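Local coordinates for protein AT-less polyketide synthase (Streptomyces platensis subsp. rosaceus, PDB 4TKT) that probably catalyses decarboxylative carbon-carbon bond formation as a ketosynthase domain of the AT-less type I polyketide synthase that makes isomigrastatin, at residues 71-76 / 213-218; 462-467 / 498-503; 486-491 / 598-603. All blocks are in the same frame, centred on the assembly; numbering follows the deposited sequence.

Interaction 1. Residues 71-76 / 213-218; sequences DGIDEF and VNLSVH
L215 and its neighbour S216 share one cation: K221 NZ is hydrogen-bonded both by the carbonyl O of L215 and by S216 OG, while Q94 OE1 takes the backbone N-H of L215. With its backbone held at both ends, L215 turns its side chain toward I73, the one residue of 71-76 that reaches across. I73 touches this loop with two branches. Its CG2 lies 4.3 Å from CD2 of L215, a loose apolar touch, and its CD1 comes to 3.8 Å from CG1 of V217. The longer branch gets there because CG1 of I73 sits between backbone N and carbonyl carbon (chi1 65°) and the chain then runs out extended. I73 itself is carried on a type I turn from G72 to E75, closed by E75 N to G72 O at 3.1 Å. G72 has positive phi, and a side chain there would run into E75 CD. The backbone N-H groups of G72 and I73 both bind the sulfonate of a MES molecule, probably from the crystallisation liquor. The buried contact thus sets the turn 72-75 against the loop that leaves core strand 208-214, in the N-terminal half of a ketosynthase of the thiolase fold.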
loop_
_atom_site.group_PDB
_atom_site.type_symbol
_atom_site.label_atom_id
_atom_site.label_comp_id
_atom_site.label_asym_id
_atom_site.label_seq_id
_atom_site.Cartn_x
_atom_site.Cartn_y
_atom_site.Cartn_z
ATOM N N ASP A 71 2.458 14.262 2.897
ATOM C CA ASP A 71 2.167 15.381 3.786
ATOM C C ASP A 71 2.148 14.926 5.238
ATOM O O ASP A 71 1.545 13.905 5.572
ATOM C CB ASP A 71 0.835 16.037 3.423
ATOM C CG ASP A 71 0.912 16.831 2.136
ATOM O OD1 ASP A 71 1.456 17.956 2.165
ATOM O OD2 ASP A 71 0.426 16.337 1.097
ATOM N N GLY A 72 2.822 15.687 6.094
ATOM C CA GLY A 72 2.850 15.410 7.518
ATOM C C GLY A 72 3.441 14.060 7.871
ATOM O O GLY A 72 2.779 13.234 8.498
ATOM N N ILE A 73 4.691 13.833 7.474
ATOM C CA ILE A 73 5.362 12.575 7.777
ATOM C C ILE A 73 5.802 12.526 9.239
ATOM O O ILE A 73 6.284 11.500 9.717
ATOM C CB ILE A 73 6.590 12.343 6.871
ATOM C CG1 ILE A 73 7.662 13.398 7.136
ATOM C CG2 ILE A 73 6.186 12.340 5.403
ATOM C CD1 ILE A 73 8.933 13.155 6.369
ATOM N N ASP A 74 5.635 13.641 9.944
ATOM C CA ASP A 74 5.933 13.695 11.369
ATOM C C ASP A 74 4.681 13.466 12.210
ATOM O O ASP A 74 4.753 13.402 13.438
ATOM C CB ASP A 74 6.573 15.033 11.732
ATOM C CG ASP A 74 5.708 16.221 11.351
ATOM O OD1 ASP A 74 4.821 16.072 10.483
ATOM O OD2 ASP A 74 5.927 17.312 11.914
ATOM N N GLU A 75 3.535 13.346 11.546
ATOM C CA GLU A 75 2.273 13.103 12.236
ATOM C C GLU A 75 2.153 11.631 12.616
ATOM O O GLU A 75 2.471 10.750 11.818
ATOM C CB GLU A 75 1.090 13.530 11.365
ATOM C CG GLU A 75 1.091 15.009 11.010
ATOM C CD GLU A 75 -0.014 15.380 10.040
ATOM O OE1 GLU A 75 -0.716 14.465 9.557
ATOM O OE2 GLU A 75 -0.179 16.587 9.760
ATOM N N PHE A 76 1.693 11.371 13.836
ATOM C CA PHE A 76 1.652 10.011 14.362
ATOM C C PHE A 76 0.699 9.903 15.549
ATOM O O PHE A 76 0.454 10.886 16.248
ATOM C CB PHE A 76 3.063 9.569 14.767
ATOM C CG PHE A 76 3.172 8.116 15.132
ATOM C CD1 PHE A 76 2.622 7.138 14.318
ATOM C CD2 PHE A 76 3.846 7.726 16.279
ATOM C CE1 PHE A 76 2.730 5.801 14.650
ATOM C CE2 PHE A 76 3.961 6.389 16.613
ATOM C CZ PHE A 76 3.403 5.426 15.798
ATOM N N VAL A 213 8.424 0.947 2.300
ATOM C CA VAL A 213 8.332 2.312 2.788
ATOM C C VAL A 213 9.571 3.096 2.372
ATOM O O VAL A 213 10.691 2.583 2.418
ATOM C CB VAL A 213 8.164 2.354 4.326
ATOM C CG1 VAL A 213 9.253 1.542 5.013
ATOM C CG2 VAL A 213 8.154 3.790 4.832
ATOM N N ASN A 214 9.364 4.334 1.942
ATOM C CA ASN A 214 10.473 5.192 1.565
ATOM C C ASN A 214 10.153 6.660 1.791
ATOM O O ASN A 214 9.183 7.181 1.244
ATOM C CB ASN A 214 10.846 4.957 0.103
ATOM C CG ASN A 214 12.065 5.746 -0.316
ATOM O OD1 ASN A 214 13.193 5.372 -0.005
ATOM N ND2 ASN A 214 11.845 6.844 -1.028
ATOM N N LEU A 215 10.972 7.324 2.602
ATOM C CA LEU A 215 10.775 8.738 2.893
ATOM C C LEU A 215 12.022 9.553 2.572
ATOM O O LEU A 215 13.136 9.026 2.561
ATOM C CB LEU A 215 10.387 8.934 4.361
ATOM C CG LEU A 215 9.098 8.248 4.817
ATOM C CD1 LEU A 215 8.820 8.527 6.287
ATOM C CD2 LEU A 215 7.919 8.679 3.952
ATOM N N SER A 216 11.826 10.840 2.307
ATOM C CA SER A 216 12.937 11.749 2.061
ATOM C C SER A 216 13.016 12.777 3.181
ATOM O O SER A 216 12.545 13.904 3.034
ATOM C CB SER A 216 12.785 12.446 0.707
ATOM O OG SER A 216 12.775 11.509 -0.357
ATOM N N VAL A 217 13.618 12.387 4.298
ATOM C CA VAL A 217 13.588 13.207 5.504
ATOM C C VAL A 217 14.850 14.047 5.693
ATOM O O VAL A 217 14.916 14.887 6.590
ATOM C CB VAL A 217 13.386 12.332 6.754
ATOM C CG1 VAL A 217 12.235 11.360 6.535
ATOM C CG2 VAL A 217 14.652 11.574 7.070
ATOM N N HIS A 218 15.845 13.825 4.841
ATOM C CA HIS A 218 17.152 14.449 5.010
ATOM C C HIS A 218 17.709 14.922 3.661
ATOM O O HIS A 218 17.506 14.269 2.639
ATOM C CB HIS A 218 18.107 13.460 5.683
ATOM C CG HIS A 218 19.352 14.084 6.228
ATOM N ND1 HIS A 218 20.515 14.186 5.496
ATOM C CD2 HIS A 218 19.621 14.626 7.439
ATOM C CE1 HIS A 218 21.446 14.768 6.231
ATOM N NE2 HIS A 218 20.929 15.045 7.414
#

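Interaction 2. Residues 462-467 / 498-503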
loop_
_atom_site.group_PDB
_atom_site.type_symbol
_atom_site.label_atom_id
_atom_site.label_comp_id
_atom_site.label_asym_id
_atom_site.label_seq_id
_atom_site.Cartn_x
_atom_site.Cartn_y
_atom_site.Cartn_z
ATOM N N VAL A 462 -25.218 -1.485 12.881
ATOM C CA VAL A 462 -23.964 -0.869 12.472
ATOM C C VAL A 462 -23.174 -0.431 13.697
ATOM O O VAL A 462 -23.688 0.280 14.557
ATOM C CB VAL A 462 -24.203 0.344 11.545
ATOM C CG1 VAL A 462 -22.896 1.065 11.251
ATOM C CG2 VAL A 462 -24.870 -0.099 10.253
ATOM N N VAL A 463 -21.917 -0.855 13.766
ATOM C CA VAL A 463 -21.097 -0.640 14.952
ATOM C C VAL A 463 -19.835 0.165 14.623
ATOM O O VAL A 463 -19.269 0.036 13.537
ATOM C CB VAL A 463 -20.736 -2.000 15.599
ATOM C CG1 VAL A 463 -19.250 -2.108 15.912
ATOM C CG2 VAL A 463 -21.586 -2.242 16.831
ATOM N N LEU A 464 -19.411 1.005 15.563
ATOM C CA LEU A 464 -18.274 1.894 15.353
ATOM C C LEU A 464 -17.554 2.178 16.669
ATOM O O LEU A 464 -18.193 2.487 17.672
ATOM C CB LEU A 464 -18.745 3.203 14.719
ATOM C CG LEU A 464 -17.908 3.829 13.608
ATOM C CD1 LEU A 464 -17.699 2.839 12.475
ATOM C CD2 LEU A 464 -18.589 5.089 13.098
ATOM N N SER A 465 -16.229 2.074 16.671
ATOM C CA SER A 465 -15.459 2.369 17.880
ATOM C C SER A 465 -14.120 3.044 17.584
ATOM O O SER A 465 -13.564 2.901 16.496
ATOM C CB SER A 465 -15.227 1.089 18.689
ATOM O OG SER A 465 -14.605 0.086 17.905
ATOM N N ALA A 466 -13.609 3.782 18.564
ATOM C CA ALA A 466 -12.328 4.467 18.428
ATOM C C ALA A 466 -11.695 4.703 19.796
ATOM O O ALA A 466 -12.255 4.316 20.821
ATOM C CB ALA A 466 -12.501 5.781 17.685
ATOM N N PHE A 467 -10.533 5.349 19.803
ATOM C CA PHE A 467 -9.741 5.515 21.020
ATOM C C PHE A 467 -10.424 6.417 22.042
ATOM O O PHE A 467 -10.455 6.101 23.232
ATOM C CB PHE A 467 -8.358 6.073 20.677
ATOM C CG PHE A 467 -7.343 5.895 21.770
ATOM C CD1 PHE A 467 -6.628 4.712 21.881
ATOM C CD2 PHE A 467 -7.093 6.913 22.678
ATOM C CE1 PHE A 467 -5.688 4.544 22.883
ATOM C CE2 PHE A 467 -6.154 6.753 23.683
ATOM C CZ PHE A 467 -5.451 5.566 23.785
ATOM N N TYR A 498 -21.653 -6.239 8.723
ATOM C CA TYR A 498 -20.787 -7.390 8.955
ATOM C C TYR A 498 -19.317 -6.982 8.999
ATOM O O TYR A 498 -18.568 -7.414 9.880
ATOM C CB TYR A 498 -21.009 -8.448 7.872
ATOM C CG TYR A 498 -20.133 -9.671 8.021
ATOM C CD1 TYR A 498 -20.404 -10.628 8.991
ATOM C CD2 TYR A 498 -19.040 -9.873 7.188
ATOM C CE1 TYR A 498 -19.608 -11.749 9.130
ATOM C CE2 TYR A 498 -18.238 -10.992 7.319
ATOM C CZ TYR A 498 -18.526 -11.927 8.293
ATOM O OH TYR A 498 -17.734 -13.043 8.432
ATOM N N THR A 499 -18.914 -6.146 8.048
ATOM C CA THR A 499 -17.538 -5.672 7.967
ATOM C C THR A 499 -17.134 -4.908 9.229
ATOM O O THR A 499 -16.047 -5.111 9.765
ATOM C CB THR A 499 -17.326 -4.767 6.731
ATOM O OG1 THR A 499 -17.629 -5.501 5.536
ATOM C CG2 THR A 499 -15.889 -4.283 6.659
ATOM N N LEU A 500 -18.021 -4.043 9.709
ATOM C CA LEU A 500 -17.720 -3.214 10.873
ATOM C C LEU A 500 -17.769 -3.993 12.183
ATOM O O LEU A 500 -17.227 -3.555 13.199
ATOM C CB LEU A 500 -18.682 -2.030 10.936
ATOM C CG LEU A 500 -18.495 -1.018 9.811
ATOM C CD1 LEU A 500 -19.607 0.014 9.821
ATOM C CD2 LEU A 500 -17.138 -0.351 9.941
ATOM N N GLN A 501 -18.418 -5.152 12.157
ATOM C CA GLN A 501 -18.525 -5.982 13.349
ATOM C C GLN A 501 -17.286 -6.847 13.546
ATOM O O GLN A 501 -16.601 -6.743 14.564
ATOM C CB GLN A 501 -19.772 -6.867 13.274
ATOM C CG GLN A 501 -21.070 -6.138 13.569
ATOM C CD GLN A 501 -22.288 -6.986 13.274
ATOM O OE1 GLN A 501 -22.197 -8.210 13.187
ATOM N NE2 GLN A 501 -23.436 -6.337 13.109
ATOM N N VAL A 502 -16.997 -7.692 12.563
ATOM C CA VAL A 502 -15.942 -8.689 12.706
ATOM C C VAL A 502 -14.610 -8.203 12.124
ATOM O O VAL A 502 -13.572 -8.842 12.303
ATOM C CB VAL A 502 -16.362 -10.019 12.035
ATOM C CG1 VAL A 502 -16.285 -9.901 10.524
ATOM C CG2 VAL A 502 -15.513 -11.182 12.542
ATOM N N GLY A 503 -14.634 -7.055 11.453
ATOM C CA GLY A 503 -13.440 -6.535 10.808
ATOM C C GLY A 503 -12.847 -5.296 11.452
ATOM O O GLY A 503 -11.978 -4.644 10.869
HETATM O O HOH W 1 -16.697 -1.243 13.981
#
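Strand 462-466 and residues 498-502, the C-terminal end of helix 493-502, run at 43° to each other with their axes 7.1 Å apart at closest, and the nearest CA atoms, those of V463 and L500, are separated by 5.9 Å. L500 does nearly all the work on the helix side. Its CB sits 3.4 Å from the carbonyl O of V463, while CG1 of V463 lies 3.7 Å from L500 O. Beyond CB the two leucine methyls part: CD1 meets CG1 of V462 at 3.7 Å, and CD2 meets CD1 of L464 at 4.1 Å. The CB of V462 points away from the helix, yet CG1, anti to the backbone N (chi1 174°), still reaches the leucine. This layering of helices against an antiparallel three-stranded sheet, with 460-466 at one edge, is consistent with a RhiE-like linker domain; L479 of helix 469-482 also touches both L464 and L500. Cutting L500 back to an alanine is likely to open a gap beside V462 and L464 and leave L479 and L602 without the apolar neighbour they share. A water donates to V463 O at 2.9 Å and to L500 O, the latter distance short enough to treat with caution. Next along the helix, Q501 hydrogen-bonds through NE2 to V461 O, just before the strand segment, and through OE1 to H591 NE2.

Interaction 3. Residues 486-491 / 598-603; sequences ERWSSA and RKVALP. With GOL (glycerol), chain G; SO4 (sulfate ion), chain D.
W488 pushes the far end of its indole against 598-603. CH2 stands 4.0 Å from CG2 of V600, and CZ2 lies 4.1 Å from CD2 of L602. At the ring edge, in the indole plane, CZ2 also faces the carbonyl O of A601 at 3.8 Å. One face of the indole is covered by its own neighbour: NE of R487 lies 3.6 Å above the ring plane, over the centre. The arginine chain bends at chi3 (-66°) and brings its guanidinium, edge on, to a bound glycerol, where NH1 donates to O1 at 2.9 Å in a nearly straight bond (165°). R487 NH2 and A601 N each add a weak bond to the same O1, which thereby bridges the two segments; R270 NE also binds the glycerol. Further along 486-491, S490 OG donates to a sulfate O1 at 2.6 Å and S490 N to its O3; both ligands probably come from the crystallisation liquor. The contact joins the loop between helices 469-482 and 493-502, in the RhiE-like linker region, to the irregular loop before strand 610-611. Both lean on helix 493-502: W488 touches I496, V600 D495 and L602 T499, while L518, at the start of helix 518-530, packs on the indole.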
loop_
_atom_site.group_PDB
_atom_site.type_symbol
_atom_site.label_atom_id
_atom_site.label_comp_id
_atom_site.label_asym_id
_atom_site.label_seq_id
_atom_site.Cartn_x
_atom_site.Cartn_y
_atom_site.Cartn_z
ATOM N N GLU A 486 -22.055 7.331 -4.768
ATOM C CA GLU A 486 -23.049 6.744 -5.662
ATOM C C GLU A 486 -23.126 5.221 -5.580
ATOM O O GLU A 486 -24.169 4.635 -5.865
ATOM C CB GLU A 486 -22.763 7.161 -7.108
ATOM N N ARG A 487 -22.031 4.581 -5.186
ATOM C CA ARG A 487 -21.967 3.123 -5.196
ATOM C C ARG A 487 -22.810 2.473 -4.099
ATOM O O ARG A 487 -23.160 1.297 -4.197
ATOM C CB ARG A 487 -20.517 2.651 -5.065
ATOM C CG ARG A 487 -19.864 3.007 -3.741
ATOM C CD ARG A 487 -18.727 2.047 -3.420
ATOM N NE ARG A 487 -19.210 0.688 -3.187
ATOM C CZ ARG A 487 -18.430 -0.348 -2.894
ATOM N NH1 ARG A 487 -17.116 -0.187 -2.798
ATOM N NH2 ARG A 487 -18.963 -1.548 -2.697
ATOM N N TRP A 488 -23.135 3.233 -3.059
ATOM C CA TRP A 488 -23.807 2.661 -1.896
ATOM C C TRP A 488 -25.326 2.766 -1.960
ATOM O O TRP A 488 -25.881 3.795 -2.348
ATOM C CB TRP A 488 -23.307 3.324 -0.612
ATOM C CG TRP A 488 -21.859 3.076 -0.338
ATOM C CD1 TRP A 488 -20.855 3.995 -0.359
ATOM C CD2 TRP A 488 -21.247 1.821 -0.015
ATOM N NE1 TRP A 488 -19.656 3.395 -0.061
ATOM C CE2 TRP A 488 -19.871 2.059 0.152
ATOM C CE3 TRP A 488 -21.733 0.521 0.151
ATOM C CZ2 TRP A 488 -18.972 1.045 0.478
ATOM C CZ3 TRP A 488 -20.838 -0.484 0.474
ATOM C CH2 TRP A 488 -19.476 -0.217 0.634
ATOM N N SER A 489 -25.985 1.679 -1.570
ATOM C CA SER A 489 -27.436 1.637 -1.452
ATOM C C SER A 489 -27.819 0.843 -0.208
ATOM O O SER A 489 -26.951 0.299 0.474
ATOM C CB SER A 489 -28.067 1.013 -2.696
ATOM O OG SER A 489 -27.646 -0.331 -2.852
ATOM N N SER A 490 -29.116 0.773 0.077
ATOM C CA SER A 490 -29.611 0.065 1.256
ATOM C C SER A 490 -29.297 -1.425 1.199
ATOM O O SER A 490 -29.194 -2.088 2.231
ATOM C CB SER A 490 -31.120 0.268 1.411
ATOM O OG SER A 490 -31.432 1.626 1.667
ATOM N N ALA A 491 -29.139 -1.945 -0.013
ATOM C CA ALA A 491 -28.857 -3.360 -0.207
ATOM C C ALA A 491 -27.460 -3.726 0.288
ATOM O O ALA A 491 -27.138 -4.903 0.448
ATOM C CB ALA A 491 -29.013 -3.731 -1.672
ATOM N N ARG A 598 -20.616 -10.190 2.544
ATOM C CA ARG A 598 -19.313 -9.861 1.987
ATOM C C ARG A 598 -18.605 -8.809 2.830
ATOM O O ARG A 598 -19.239 -7.901 3.363
ATOM C CB ARG A 598 -19.444 -9.352 0.549
ATOM C CG ARG A 598 -20.216 -10.257 -0.392
ATOM C CD ARG A 598 -20.104 -9.751 -1.823
ATOM N NE ARG A 598 -20.232 -8.296 -1.894
ATOM C CZ ARG A 598 -20.049 -7.578 -2.997
ATOM N NH1 ARG A 598 -19.728 -8.177 -4.137
ATOM N NH2 ARG A 598 -20.185 -6.259 -2.963
ATOM N N LYS A 599 -17.290 -8.936 2.953
ATOM C CA LYS A 599 -16.493 -7.854 3.503
ATOM C C LYS A 599 -16.355 -6.791 2.421
ATOM O O LYS A 599 -16.215 -7.118 1.245
ATOM C CB LYS A 599 -15.128 -8.355 3.967
ATOM C CG LYS A 599 -15.196 -9.274 5.170
ATOM C CD LYS A 599 -13.906 -10.048 5.352
ATOM C CE LYS A 599 -13.995 -10.972 6.555
ATOM N NZ LYS A 599 -13.057 -12.125 6.445
ATOM N N VAL A 600 -16.425 -5.524 2.807
ATOM C CA VAL A 600 -16.317 -4.447 1.832
ATOM C C VAL A 600 -15.306 -3.405 2.278
ATOM O O VAL A 600 -14.929 -3.351 3.449
ATOM C CB VAL A 600 -17.676 -3.760 1.587
ATOM C CG1 VAL A 600 -18.631 -4.705 0.874
ATOM C CG2 VAL A 600 -18.270 -3.267 2.900
ATOM N N ALA A 601 -14.870 -2.580 1.335
ATOM C CA ALA A 601 -13.904 -1.532 1.626
ATOM C C ALA A 601 -14.580 -0.347 2.303
ATOM O O ALA A 601 -15.425 0.321 1.711
ATOM C CB ALA A 601 -13.201 -1.089 0.354
ATOM N N LEU A 602 -14.201 -0.097 3.550
ATOM C CA LEU A 602 -14.731 1.028 4.308
ATOM C C LEU A 602 -13.577 1.897 4.796
ATOM O O LEU A 602 -12.445 1.424 4.881
ATOM C CB LEU A 602 -15.574 0.529 5.482
ATOM C CG LEU A 602 -16.844 -0.225 5.088
ATOM C CD1 LEU A 602 -17.500 -0.843 6.305
ATOM C CD2 LEU A 602 -17.811 0.705 4.379
ATOM N N PRO A 603 -13.854 3.177 5.097
ATOM C CA PRO A 603 -12.815 4.086 5.597
ATOM C C PRO A 603 -12.059 3.527 6.799
ATOM O O PRO A 603 -12.661 2.902 7.677
ATOM C CB PRO A 603 -13.607 5.335 5.988
ATOM C CG PRO A 603 -14.779 5.321 5.079
ATOM C CD PRO A 603 -15.134 3.874 4.878
HETATM C C1 GOL G . -15.154 -3.858 -1.868
HETATM O O1 GOL G . -15.770 -2.591 -1.811
HETATM C C2 GOL G . -15.697 -4.636 -3.060
HETATM O O2 GOL G . -16.338 -3.745 -3.942
HETATM C C3 GOL G . -14.550 -5.325 -3.787
HETATM O O3 GOL G . -13.964 -6.283 -2.934
HETATM S S SO4 D . -31.571 3.706 -1.340
HETATM O O1 SO4 D . -32.171 2.622 -0.566
HETATM O O2 SO4 D . -31.805 4.977 -0.660
HETATM O O3 SO4 D . -30.135 3.478 -1.464
HETATM O O4 SO4 D . -32.177 3.745 -2.667
#

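Interactions 2 and 3 are neighbours, with centres 14 Å apart, and they meet along helix 493-502. V600 N probably donates a hydrogen bond to T499 OG1 at 3.0 Å, and L500 CG packs on L602 CD1 at 3.6 Å, so one helix turn serves the strand at L500 and the loop 598-603 at both residues. Interaction 1 stands apart in the ketosynthase part, its centre 29 Å from that of interaction 2 and 31 Å from that of interaction 3; the nearest atoms are about 11 Å and about 16 Å away. The chain does connect them: beyond 598-603 it runs to strand 610-611, which pairs with 75-76, and R609 forms a salt bridge with E75.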